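PDB 3GA2: endonuclease V from Bacillus subtilis, which probably nicks damaged DNA at the second phosphodiester bond 3' to a deoxyinosine, using magnesium, and so starts the repair of deaminated bases. Local coordinates for residues 98-101 with 102-106; 218-221 with 222-226; 128-131 with 132-136. The protein carries 1 engineered substitution. One frame throughout, in Å; residues are numbered along the deposited sequence.

Interaction 1: residues 98-101 with 102-106; sequences LIIE and AAKKL
In the last turns of helix 96-105, which packs on the central sheet of this RNase H-like fold, Glu101 and Lys104 pair one turn apart. Regular i to i+4 bonds run from Ala102 N to Leu98 O and from Ala103 N to Ile99 O, the latter 3.0 Å long. Next, Lys104 N bonds to Ile100 O at 2.9 Å, but Glu101 O receives merely weak bonds from Lys104 N and Lys105 N. Lys104 lies back over Ile100: its CD sits 3.7 Å from Ile100 CG2, which stands anti to the backbone N. The lysine chain then bends at chi3 (80°) and crosses Glu101 at a slant, bringing NZ 3.7 Å from Glu101 OE2. This salt bridge is long, and a water fills in for it, donating to Glu101 OE2 at 2.5 Å and accepting from Lys104 NZ at 3.0 Å. Lys105 runs extended, its CG 3.4 Å from Glu101 O, and its NZ bonds instead to His77 O on strand 72-81. Ala102 rests on Ile62 of strand 55-66, and Ile99 on Val128 of helix 128-136. With direct contact this long and the lysine exposed, the ion pair probably adds modest electrostatic stability, its charges bridged largely by the water.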
ATOM      1  N   LEU A  98       6.391 -11.670   0.091  1.00 19.62           N
ATOM      2  CA  LEU A  98       7.562 -10.808   0.215  1.00 23.46           C
ATOM      3  C   LEU A  98       7.318  -9.698   1.235  1.00 21.10           C
ATOM      4  O   LEU A  98       8.234  -9.293   1.952  1.00 24.69           O
ATOM      5  CB  LEU A  98       7.929 -10.189  -1.136  1.00 18.21           C
ATOM      6  CG  LEU A  98       8.619 -11.140  -2.118  1.00 13.26           C
ATOM      7  CD1 LEU A  98       8.791 -10.474  -3.467  1.00 15.50           C
ATOM      8  CD2 LEU A  98       9.965 -11.551  -1.543  1.00 14.85           C
ATOM      9  N   ILE A  99       6.083  -9.208   1.298  1.00 13.39           N
ATOM     10  CA  ILE A  99       5.734  -8.147   2.239  1.00 14.38           C
ATOM     11  C   ILE A  99       5.854  -8.644   3.674  1.00 15.47           C
ATOM     12  O   ILE A  99       6.430  -7.973   4.536  1.00 14.89           O
ATOM     13  CB  ILE A  99       4.300  -7.638   2.003  1.00 18.30           C
ATOM     14  CG1 ILE A  99       4.184  -7.099   0.573  1.00 15.41           C
ATOM     15  CG2 ILE A  99       3.954  -6.547   3.025  1.00 11.33           C
ATOM     16  CD1 ILE A  99       2.777  -6.656   0.174  1.00 19.20           C
ATOM     17  N   ILE A 100       5.318  -9.832   3.920  1.00 14.86           N
ATOM     18  CA  ILE A 100       5.358 -10.428   5.244  1.00 20.85           C
ATOM     19  C   ILE A 100       6.797 -10.705   5.656  1.00 16.44           C
ATOM     20  O   ILE A 100       7.184 -10.442   6.790  1.00 19.78           O
ATOM     21  CB  ILE A 100       4.568 -11.745   5.275  1.00 21.50           C
ATOM     22  CG1 ILE A 100       3.155 -11.509   4.745  1.00 23.05           C
ATOM     23  CG2 ILE A 100       4.527 -12.293   6.694  1.00 25.90           C
ATOM     24  CD1 ILE A 100       2.424 -10.392   5.450  1.00 36.12           C
ATOM     25  N   GLU A 101       7.582 -11.241   4.727  1.00 19.98           N
ATOM     26  CA  GLU A 101       8.982 -11.547   4.996  1.00 19.23           C
ATOM     27  C   GLU A 101       9.742 -10.314   5.460  1.00 19.58           C
ATOM     28  O   GLU A 101      10.498 -10.367   6.433  1.00 16.40           O
ATOM     29  CB  GLU A 101       9.658 -12.103   3.742  1.00 24.63           C
ATOM     30  CG  GLU A 101       9.896 -13.598   3.789  1.00 34.26           C
ATOM     31  CD  GLU A 101      10.626 -14.016   5.048  1.00 41.52           C
ATOM     32  OE1 GLU A 101      11.695 -13.432   5.341  1.00 47.77           O
ATOM     33  OE2 GLU A 101      10.131 -14.926   5.747  1.00 32.89           O
ATOM     34  N   ALA A 102       9.542  -9.210   4.746  1.00 10.60           N
ATOM     35  CA  ALA A 102      10.203  -7.952   5.065  1.00 14.25           C
ATOM     36  C   ALA A 102       9.741  -7.446   6.427  1.00  9.64           C
ATOM     37  O   ALA A 102      10.558  -7.084   7.271  1.00 11.60           O
ATOM     38  CB  ALA A 102       9.897  -6.912   3.980  1.00 11.70           C
ATOM     39  N   ALA A 103       8.429  -7.445   6.641  1.00 17.11           N
ATOM     40  CA  ALA A 103       7.865  -6.984   7.905  1.00 22.26           C
ATOM     41  C   ALA A 103       8.436  -7.769   9.087  1.00 19.39           C
ATOM     42  O   ALA A 103       8.639  -7.216  10.172  1.00 17.45           O
ATOM     43  CB  ALA A 103       6.344  -7.113   7.875  1.00 18.35           C
ATOM     44  N   LYS A 104       8.695  -9.056   8.872  1.00 12.05           N
ATOM     45  CA  LYS A 104       9.247  -9.914   9.918  1.00 17.26           C
ATOM     46  C   LYS A 104      10.674  -9.526  10.292  1.00 15.78           C
ATOM     47  O   LYS A 104      11.162  -9.860  11.374  1.00 13.51           O
ATOM     48  CB  LYS A 104       9.178 -11.382   9.473  1.00 18.77           C
ATOM     49  CG  LYS A 104       7.737 -11.851   9.298  1.00 25.36           C
ATOM     50  CD  LYS A 104       7.608 -13.123   8.485  1.00 38.11           C
ATOM     51  CE  LYS A 104       7.904 -14.359   9.297  1.00 42.69           C
ATOM     52  NZ  LYS A 104       7.682 -15.570   8.457  1.00 53.78           N
ATOM     53  N   LYS A 105      11.338  -8.794   9.407  1.00 16.75           N
ATOM     54  CA  LYS A 105      12.703  -8.366   9.672  1.00 13.40           C
ATOM     55  C   LYS A 105      12.752  -7.078  10.489  1.00 14.08           C
ATOM     56  O   LYS A 105      13.795  -6.726  11.033  1.00 13.89           O
ATOM     57  CB  LYS A 105      13.449  -8.175   8.351  1.00 15.17           C
ATOM     58  CG  LYS A 105      13.569  -9.442   7.511  1.00 14.15           C
ATOM     59  CD  LYS A 105      14.300  -9.154   6.213  1.00 14.26           C
ATOM     60  CE  LYS A 105      14.565 -10.421   5.420  1.00 21.25           C
ATOM     61  NZ  LYS A 105      15.465 -10.139   4.263  1.00 20.37           N
ATOM     62  N   LEU A 106      11.621  -6.383  10.580  1.00 11.20           N
ATOM     63  CA  LEU A 106      11.540  -5.127  11.324  1.00 12.77           C
ATOM     64  C   LEU A 106      11.830  -5.224  12.823  1.00 18.98           C
ATOM     65  O   LEU A 106      11.244  -6.049  13.529  1.00 12.96           O
ATOM     66  CB  LEU A 106      10.152  -4.505  11.147  1.00 12.34           C
ATOM     67  CG  LEU A 106       9.767  -4.008   9.750  1.00 16.98           C
ATOM     68  CD1 LEU A 106       8.321  -3.531   9.757  1.00 12.29           C
ATOM     69  CD2 LEU A 106      10.700  -2.876   9.334  1.00 10.56           C
TER
HETATM   70  O   HOH W   1       7.623 -14.996   5.510  1.00 60.16           O

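Interaction 2: residues 218-221 with 222-226; sequences PVRL and ADLET
Leu224 folds back over the carbonyl of Arg220 on helix 217-235, the long C-terminal helix that lies against the sheet of the RNase H-like fold beside the predicted magnesium site. The tight part is the backbone with its buried alanine and valine. Four successive i to i+4 bonds, from Ala222 N to Pro218 O through Glu225 N to Leu221 O, hold the turns; Asp223 N reaches Val219 O at 2.9 Å with an N-H...O angle of 164°. Ala222 CB lies 3.6 Å from Pro218 O, and the same methyl group packs on Asp46 and Ile63 of the sheet. Val219 leans on Leu114 and Asp116. Asp223 brings CB to 3.4 Å from Val219 O; CG stands anti to the backbone N (chi1 -172°), and the carboxylate leads away from the preceding turn. There OD2 forms a salt bridge with Lys145, while OD1 comes close to the like-charged OD1 of Asp46, a predicted magnesium ligand. Lys145 probably eases the crowding of negative charge.

The other side is looser. Exposed Leu224 sets CG 3.3 Å from Arg220 O, yet its CD1 comes no nearer than 4.3 Å to Arg220 CG. The arginine chain is extended and touches the loop residues Asn210, Glu212 and Leu215. Glu225 bends at chi2 (75°) to reach Lys75 through OE2. Back on the sheet-facing side, buried Thr226 packs on Asp46 and Ala48, and its OG1 donates to Asp223 O at 2.6 Å.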
ATOM      1  N   PRO A 218       7.350   8.512   3.385  1.00 21.16           N
ATOM      2  CA  PRO A 218       7.636   7.083   3.569  1.00 19.68           C
ATOM      3  C   PRO A 218       7.556   6.265   2.279  1.00 16.09           C
ATOM      4  O   PRO A 218       8.433   5.447   2.000  1.00 15.23           O
ATOM      5  CB  PRO A 218       6.576   6.645   4.577  1.00 15.62           C
ATOM      6  CG  PRO A 218       6.336   7.880   5.366  1.00 21.81           C
ATOM      7  CD  PRO A 218       6.280   8.945   4.299  1.00 14.36           C
ATOM      8  N   VAL A 219       6.500   6.487   1.500  1.00 12.27           N
ATOM      9  CA  VAL A 219       6.300   5.758   0.253  1.00 14.01           C
ATOM     10  C   VAL A 219       7.307   6.167  -0.817  1.00 11.51           C
ATOM     11  O   VAL A 219       7.785   5.326  -1.572  1.00 11.28           O
ATOM     12  CB  VAL A 219       4.863   5.961  -0.283  1.00  9.71           C
ATOM     13  CG1 VAL A 219       4.641   5.113  -1.525  1.00 15.63           C
ATOM     14  CG2 VAL A 219       3.853   5.581   0.791  1.00 13.78           C
ATOM     15  N   ARG A 220       7.630   7.455  -0.881  1.00 17.51           N
ATOM     16  CA  ARG A 220       8.591   7.929  -1.872  1.00 17.69           C
ATOM     17  C   ARG A 220       9.956   7.290  -1.607  1.00 21.64           C
ATOM     18  O   ARG A 220      10.663   6.910  -2.542  1.00 16.79           O
ATOM     19  CB  ARG A 220       8.717   9.452  -1.814  1.00 18.96           C
ATOM     20  CG  ARG A 220       9.724  10.020  -2.800  1.00 24.71           C
ATOM     21  CD  ARG A 220      10.102  11.449  -2.449  1.00 40.11           C
ATOM     22  NE  ARG A 220      10.913  12.056  -3.503  1.00 54.02           N
ATOM     23  CZ  ARG A 220      11.461  13.265  -3.429  1.00 53.29           C
ATOM     24  NH1 ARG A 220      11.292  14.008  -2.342  1.00 59.24           N
ATOM     25  NH2 ARG A 220      12.173  13.735  -4.446  1.00 43.04           N
ATOM     26  N   LEU A 221      10.324   7.171  -0.334  1.00 16.86           N
ATOM     27  CA  LEU A 221      11.600   6.565   0.020  1.00 15.75           C
ATOM     28  C   LEU A 221      11.617   5.070  -0.297  1.00 12.77           C
ATOM     29  O   LEU A 221      12.600   4.552  -0.819  1.00 15.55           O
ATOM     30  CB  LEU A 221      11.919   6.809   1.504  1.00 11.13           C
ATOM     31  CG  LEU A 221      12.249   8.281   1.792  1.00 14.92           C
ATOM     32  CD1 LEU A 221      12.529   8.500   3.268  1.00 16.77           C
ATOM     33  CD2 LEU A 221      13.459   8.690   0.950  1.00  9.11           C
ATOM     34  N   ALA A 222      10.527   4.375   0.002  1.00 14.58           N
ATOM     35  CA  ALA A 222      10.470   2.946  -0.273  1.00 16.51           C
ATOM     36  C   ALA A 222      10.578   2.701  -1.777  1.00 15.10           C
ATOM     37  O   ALA A 222      11.293   1.806  -2.218  1.00 24.12           O
ATOM     38  CB  ALA A 222       9.169   2.355   0.264  1.00 13.50           C
ATOM     39  N   ASP A 223       9.861   3.499  -2.559  1.00 16.57           N
ATOM     40  CA  ASP A 223       9.878   3.374  -4.010  1.00 19.04           C
ATOM     41  C   ASP A 223      11.308   3.529  -4.537  1.00 17.94           C
ATOM     42  O   ASP A 223      11.784   2.707  -5.315  1.00 21.15           O
ATOM     43  CB  ASP A 223       8.953   4.429  -4.625  1.00 22.72           C
ATOM     44  CG  ASP A 223       8.768   4.253  -6.120  1.00 31.77           C
ATOM     45  OD1 ASP A 223       8.777   3.100  -6.597  1.00 36.26           O
ATOM     46  OD2 ASP A 223       8.593   5.275  -6.816  1.00 35.75           O
ATOM     47  N   LEU A 224      11.992   4.582  -4.104  1.00 22.02           N
ATOM     48  CA  LEU A 224      13.359   4.822  -4.537  1.00 19.88           C
ATOM     49  C   LEU A 224      14.285   3.689  -4.101  1.00 20.50           C
ATOM     50  O   LEU A 224      15.235   3.352  -4.804  1.00 19.73           O
ATOM     51  CB  LEU A 224      13.877   6.144  -3.967  1.00 23.45           C
ATOM     52  CG  LEU A 224      13.231   7.441  -4.463  1.00 22.29           C
ATOM     53  CD1 LEU A 224      13.742   8.610  -3.639  1.00 31.71           C
ATOM     54  CD2 LEU A 224      13.550   7.650  -5.936  1.00 36.39           C
ATOM     55  N   GLU A 225      14.008   3.100  -2.944  1.00 19.43           N
ATOM     56  CA  GLU A 225      14.842   2.019  -2.436  1.00 17.67           C
ATOM     57  C   GLU A 225      14.649   0.727  -3.234  1.00 22.22           C
ATOM     58  O   GLU A 225      15.613   0.013  -3.518  1.00 15.40           O
ATOM     59  CB  GLU A 225      14.541   1.780  -0.956  1.00 15.49           C
ATOM     60  CG  GLU A 225      15.474   0.792  -0.290  1.00 11.21           C
ATOM     61  CD  GLU A 225      16.846   1.367  -0.017  1.00 25.49           C
ATOM     62  OE1 GLU A 225      17.812   0.576   0.036  1.00 32.90           O
ATOM     63  OE2 GLU A 225      16.969   2.599   0.163  1.00 34.59           O
ATOM     64  N   THR A 226      13.404   0.428  -3.597  1.00 14.40           N
ATOM     65  CA  THR A 226      13.104  -0.773  -4.371  1.00 15.39           C
ATOM     66  C   THR A 226      13.753  -0.679  -5.750  1.00 22.18           C
ATOM     67  O   THR A 226      14.179  -1.686  -6.318  1.00 20.36           O
ATOM     68  CB  THR A 226      11.585  -0.962  -4.565  1.00 20.92           C
ATOM     69  OG1 THR A 226      11.042   0.178  -5.241  1.00 20.99           O
ATOM     70  CG2 THR A 226      10.891  -1.127  -3.226  1.00 24.06           C
TER

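Interaction 3: residues 128-131 with 132-136; sequences VATH and AAFFL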
ATOM      1  N   VAL A 128      -4.056  -4.629  -2.010  1.00 10.79           N
ATOM      2  CA  VAL A 128      -2.918  -5.010  -1.177  1.00  8.24           C
ATOM      3  C   VAL A 128      -2.819  -4.289   0.173  1.00 17.07           C
ATOM      4  O   VAL A 128      -2.525  -4.917   1.195  1.00 10.11           O
ATOM      5  CB  VAL A 128      -1.574  -4.846  -1.968  1.00 12.84           C
ATOM      6  CG1 VAL A 128      -1.303  -3.379  -2.256  1.00  5.63           C
ATOM      7  CG2 VAL A 128      -0.415  -5.474  -1.191  1.00 13.45           C
ATOM      8  N   ALA A 129      -3.076  -2.984   0.201  1.00 14.12           N
ATOM      9  CA  ALA A 129      -2.991  -2.256   1.468  1.00 16.37           C
ATOM     10  C   ALA A 129      -3.972  -2.816   2.503  1.00 18.59           C
ATOM     11  O   ALA A 129      -3.631  -2.982   3.677  1.00 16.73           O
ATOM     12  CB  ALA A 129      -3.255  -0.763   1.246  1.00 16.76           C
ATOM     13  N   THR A 130      -5.192  -3.104   2.066  1.00 11.05           N
ATOM     14  CA  THR A 130      -6.200  -3.645   2.965  1.00  8.15           C
ATOM     15  C   THR A 130      -5.845  -5.079   3.360  1.00 10.89           C
ATOM     16  O   THR A 130      -5.840  -5.434   4.542  1.00 11.93           O
ATOM     17  CB  THR A 130      -7.600  -3.623   2.303  1.00 10.26           C
ATOM     18  OG1 THR A 130      -7.979  -2.266   2.039  1.00  9.07           O
ATOM     19  CG2 THR A 130      -8.647  -4.268   3.216  1.00 12.34           C
ATOM     20  N   HIS A 131      -5.538  -5.891   2.356  1.00 11.63           N
ATOM     21  CA  HIS A 131      -5.187  -7.287   2.558  1.00 16.63           C
ATOM     22  C   HIS A 131      -3.988  -7.455   3.502  1.00 18.52           C
ATOM     23  O   HIS A 131      -4.033  -8.261   4.434  1.00 15.84           O
ATOM     24  CB  HIS A 131      -4.895  -7.940   1.195  1.00 15.48           C
ATOM     25  CG  HIS A 131      -4.969  -9.435   1.206  1.00 18.94           C
ATOM     26  ND1 HIS A 131      -5.020 -10.186   0.048  1.00 22.47           N
ATOM     27  CD2 HIS A 131      -4.992 -10.322   2.228  1.00 17.82           C
ATOM     28  CE1 HIS A 131      -5.071 -11.468   0.360  1.00 25.80           C
ATOM     29  NE2 HIS A 131      -5.056 -11.579   1.677  1.00 12.38           N
ATOM     30  N   ALA A 132      -2.921  -6.699   3.265  1.00 14.40           N
ATOM     31  CA  ALA A 132      -1.731  -6.781   4.108  1.00 14.56           C
ATOM     32  C   ALA A 132      -2.030  -6.427   5.565  1.00 11.28           C
ATOM     33  O   ALA A 132      -1.386  -6.941   6.479  1.00 11.64           O
ATOM     34  CB  ALA A 132      -0.641  -5.859   3.564  1.00 14.92           C
ATOM     35  N   ALA A 133      -3.006  -5.553   5.780  1.00 10.49           N
ATOM     36  CA  ALA A 133      -3.353  -5.130   7.133  1.00 15.31           C
ATOM     37  C   ALA A 133      -3.647  -6.298   8.065  1.00 14.45           C
ATOM     38  O   ALA A 133      -3.227  -6.290   9.221  1.00 17.04           O
ATOM     39  CB  ALA A 133      -4.538  -4.187   7.100  1.00 17.11           C
ATOM     40  N   PHE A 134      -4.364  -7.302   7.573  1.00 17.18           N
ATOM     41  CA  PHE A 134      -4.685  -8.443   8.418  1.00 13.77           C
ATOM     42  C   PHE A 134      -3.426  -9.129   8.930  1.00 14.22           C
ATOM     43  O   PHE A 134      -3.351  -9.497  10.100  1.00 21.88           O
ATOM     44  CB  PHE A 134      -5.564  -9.444   7.669  1.00 24.06           C
ATOM     45  CG  PHE A 134      -6.886  -8.883   7.246  1.00 12.74           C
ATOM     46  CD1 PHE A 134      -7.073  -8.410   5.953  1.00 19.36           C
ATOM     47  CD2 PHE A 134      -7.939  -8.809   8.145  1.00 16.79           C
ATOM     48  CE1 PHE A 134      -8.297  -7.866   5.558  1.00 15.16           C
ATOM     49  CE2 PHE A 134      -9.167  -8.268   7.764  1.00 19.16           C
ATOM     50  CZ  PHE A 134      -9.344  -7.796   6.468  1.00 16.14           C
ATOM     51  N   PHE A 135      -2.431  -9.295   8.066  1.00 20.27           N
ATOM     52  CA  PHE A 135      -1.192  -9.934   8.488  1.00 13.83           C
ATOM     53  C   PHE A 135      -0.394  -9.059   9.452  1.00 18.16           C
ATOM     54  O   PHE A 135       0.135  -9.544  10.453  1.00 16.10           O
ATOM     55  CB  PHE A 135      -0.307 -10.263   7.290  1.00 21.31           C
ATOM     56  CG  PHE A 135      -0.798 -11.407   6.457  1.00 17.67           C
ATOM     57  CD1 PHE A 135      -1.759 -11.208   5.471  1.00 18.35           C
ATOM     58  CD2 PHE A 135      -0.261 -12.680   6.626  1.00 21.71           C
ATOM     59  CE1 PHE A 135      -2.177 -12.262   4.654  1.00 12.82           C
ATOM     60  CE2 PHE A 135      -0.670 -13.743   5.818  1.00 18.05           C
ATOM     61  CZ  PHE A 135      -1.631 -13.531   4.828  1.00 12.82           C
ATOM     62  N   LEU A 136      -0.310  -7.769   9.143  1.00 16.40           N
ATOM     63  CA  LEU A 136       0.443  -6.824   9.963  1.00 16.23           C
ATOM     64  C   LEU A 136      -0.232  -6.468  11.283  1.00  9.44           C
ATOM     65  O   LEU A 136       0.436  -6.085  12.243  1.00 14.44           O
ATOM     66  CB  LEU A 136       0.704  -5.535   9.175  1.00 16.90           C
ATOM     67  CG  LEU A 136       1.413  -5.636   7.823  1.00 18.05           C
ATOM     68  CD1 LEU A 136       1.495  -4.251   7.173  1.00 15.79           C
ATOM     69  CD2 LEU A 136       2.813  -6.211   8.013  1.00  7.13           C
TER
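His131 and Phe135 lie side by side, pointing the same way from helix 128-136, the helix of the beta-alpha-beta unit between strands 113-116 and 140-144. Phe135 CE1 is 4.2 Å from His131 CD2, a loose contact. His131 O meets two aromatic edges, each near its ring plane: Phe134 CD1 at 3.4 Å and Phe135 CD1 at 3.9 Å. Phe134 takes CG beside its backbone N (chi1 -62°), which folds the ring back so that CE1 also comes within 3.6 Å of Thr130 O. An alanine in place of Phe134, removing the ring, is likely to leave a gap beside Leu24 and Met126, with Thr130 O losing its aromatic neighbour and His131 O keeping just the edge of Phe135. In the backbone, Ala132 N bonds to Val128 O at 2.8 Å, whereas Ala133 N makes weak bonds to Ala129 O and Thr130 O. Farther out, Phe93 meets His131 edge-to-face and His7 does the same to Phe135, while Ala132 packs on Phe115 and Thr130 OG1 bonds to Gly193 O. Phe134 N approaches His131 O at 3.3 Å from above the carbonyl plane, 54° out of it.

In the fold
Each contact lies within one helix, so none closes a long loop; they follow in series as interaction 1, interaction 3 and interaction 2, without nesting or crossing. Helix 96-105 comes first, after strand 72-81. Strand 113-116 then leads to helix 128-136, and these two helices touch: Ile100 CD1 lies 3.3 Å from Phe135 CB, and Ala103 CB 3.6 Å from Leu136 CD2. Interaction 2 comes near the C terminus and stands apart, its nearest atoms about 9 Å from interaction 1 and about 10 Å from interaction 3. All three helices contact the mixed sheet, while interaction 2 alone meets the predicted magnesium ligands Asp46 and Asp116 directly.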